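Local coordinates for ABC-type transport system, sugar-family extracellular solute-binding protein (Peptoclostridium difficile 630, PDB 6HNI), which binds tyrosine, probably as the substrate-binding lipoprotein of an ABC-type transporter, and has adhesive properties, at residues I26-L31 against I61-A66. The protein carries 1 engineered substitution. Sequence-based numbering, arbitrary orientation.
With EDO (1,2-ethanediol), chain E.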
# COMPACT_ATOMS: atom_id res chain seq x y z
N ILE A 26 21.14 9.23 2.88
CA ILE A 26 19.80 8.87 2.42
C ILE A 26 18.90 8.93 3.65
O ILE A 26 19.17 8.36 4.66
CB ILE A 26 19.76 7.46 1.81
CG1 ILE A 26 20.75 7.34 0.62
CG2 ILE A 26 18.32 7.08 1.47
CD1 ILE A 26 20.79 5.92 0.09
N GLY A 27 17.77 9.62 3.49
CA GLY A 27 16.69 9.58 4.50
C GLY A 27 15.56 8.69 4.03
O GLY A 27 15.13 8.84 2.88
N ILE A 28 15.14 7.76 4.91
CA ILE A 28 13.97 6.93 4.59
C ILE A 28 12.86 7.37 5.56
O ILE A 28 13.06 7.39 6.74
CB ILE A 28 14.24 5.45 4.80
CG1 ILE A 28 15.44 4.95 3.94
CG2 ILE A 28 12.96 4.65 4.50
CD1 ILE A 28 15.69 3.46 3.99
N THR A 29 11.76 7.77 4.94
CA THR A 29 10.55 8.21 5.73
C THR A 29 9.43 7.23 5.43
O THR A 29 8.96 7.11 4.32
CB THR A 29 10.22 9.67 5.43
OG1 THR A 29 8.97 10.00 6.14
CG2 THR A 29 10.00 10.02 4.01
N GLN A 30 9.04 6.51 6.49
CA GLN A 30 8.00 5.49 6.38
C GLN A 30 6.82 5.86 7.31
O GLN A 30 7.03 6.22 8.45
CB GLN A 30 8.57 4.14 6.80
CG GLN A 30 7.63 2.97 6.61
CD GLN A 30 8.23 1.61 6.94
OE1 GLN A 30 9.42 1.36 6.64
NE2 GLN A 30 7.42 0.69 7.46
N LEU A 31 5.60 5.76 6.79
CA LEU A 31 4.44 6.20 7.62
C LEU A 31 4.27 5.42 8.93
O LEU A 31 4.06 6.02 10.00
CB LEU A 31 3.20 6.11 6.75
CG LEU A 31 1.86 6.38 7.46
CD1 LEU A 31 1.87 7.80 7.96
CD2 LEU A 31 0.77 6.09 6.45
N ILE A 61 22.25 5.58 5.97
CA ILE A 61 20.77 5.50 5.93
C ILE A 61 20.21 5.98 7.28
O ILE A 61 20.52 5.39 8.31
CB ILE A 61 20.32 4.07 5.59
CG1 ILE A 61 20.86 3.60 4.23
CG2 ILE A 61 18.82 4.00 5.58
CD1 ILE A 61 20.51 2.15 3.89
N ASP A 62 19.36 7.03 7.24
CA ASP A 62 18.67 7.58 8.42
C ASP A 62 17.19 7.17 8.24
O ASP A 62 16.42 7.81 7.47
CB ASP A 62 18.85 9.09 8.38
CG ASP A 62 18.20 9.84 9.52
OD1 ASP A 62 17.53 9.21 10.37
OD2 ASP A 62 18.38 11.10 9.55
N PHE A 63 16.81 6.09 8.90
CA PHE A 63 15.43 5.58 8.86
C PHE A 63 14.56 6.25 9.93
O PHE A 63 14.94 6.28 11.13
CB PHE A 63 15.43 4.07 9.08
CG PHE A 63 14.03 3.50 9.18
CD1 PHE A 63 13.26 3.35 8.03
CD2 PHE A 63 13.49 3.17 10.39
CE1 PHE A 63 11.96 2.88 8.07
CE2 PHE A 63 12.15 2.70 10.47
CZ PHE A 63 11.41 2.54 9.30
N GLN A 64 13.40 6.72 9.50
CA GLN A 64 12.43 7.40 10.39
C GLN A 64 11.03 6.90 10.12
O GLN A 64 10.54 6.91 8.99
CB GLN A 64 12.46 8.92 10.20
CG GLN A 64 13.80 9.58 10.49
CD GLN A 64 14.13 9.65 11.96
OE1 GLN A 64 13.23 9.80 12.78
NE2 GLN A 64 15.43 9.65 12.31
N ASN A 65 10.40 6.43 11.19
CA ASN A 65 9.02 5.90 11.18
C ASN A 65 8.14 6.94 11.89
O ASN A 65 8.42 7.35 13.01
CB ASN A 65 9.03 4.57 11.89
CG ASN A 65 7.66 3.87 11.93
OD1 ASN A 65 6.63 4.42 11.58
ND2 ASN A 65 7.67 2.64 12.39
N ALA A 66 7.08 7.36 11.21
CA ALA A 66 6.12 8.34 11.77
C ALA A 66 5.13 7.73 12.77
O ALA A 66 4.35 8.46 13.35
CB ALA A 66 5.36 9.03 10.69
C1 EDO E . 4.20 1.18 14.57
O1 EDO E . 4.97 1.59 13.39
C2 EDO E . 3.05 2.13 14.92
O2 EDO E . 3.16 2.72 16.22
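Residues 26-30 of strand 24-30 and 61-65 of strand 59-65 show the backbone bonding of adjacent parallel strands, here the two strands of a beta-alpha-beta unit. Five hydrogen bonds zigzag between them: the N-H groups of Asp62, Gln64 and Ala66 reach the carbonyls of Ile26, Ile28 and Gln30, while Ile28 and Gln30 donate back to Asp62 and Gln64. Four meet the oxygen nearly along the C=O axis; Ile28 N instead sits above the carbonyl plane of Asp62, 2.9 Å from Asp62 O.

Apolar contact lies on the face bearing Ile28, Ile61 and Phe63. The side chains of Ile28 and Ile61 cross obliquely, with Ile28 CD1 3.6 Å from Ile61 CG2; the other branch of Ile28, CG2, meets the Phe63 ring edge 3.8 Å from Phe63 CD1.

A polar group approaches on this face too: extended Gln30 (CG anti to the backbone N) brings OE1 3.3 Å from Phe63 CE1, its amide turned 73° from the ring, while NE2 bonds Asp38 and the Val32 carbonyl. On the other face, Gln64 bends at chi2 so that NE2 donates to the syn lone pair of Asp62 OD1 at 2.9 Å; OD2 salt-bridges Lys85.

This is the edge pair of one lobe's parallel sheet in a periplasmic-binding-protein fold; just past strand 24-30, the Leu31 side chain lies about 6 Å from bound tyrosine. Helix 35-50 makes the crossover, strand 87-91 flanks 24-30, and helix 70-82 covers the Thr29 and Gln64 face.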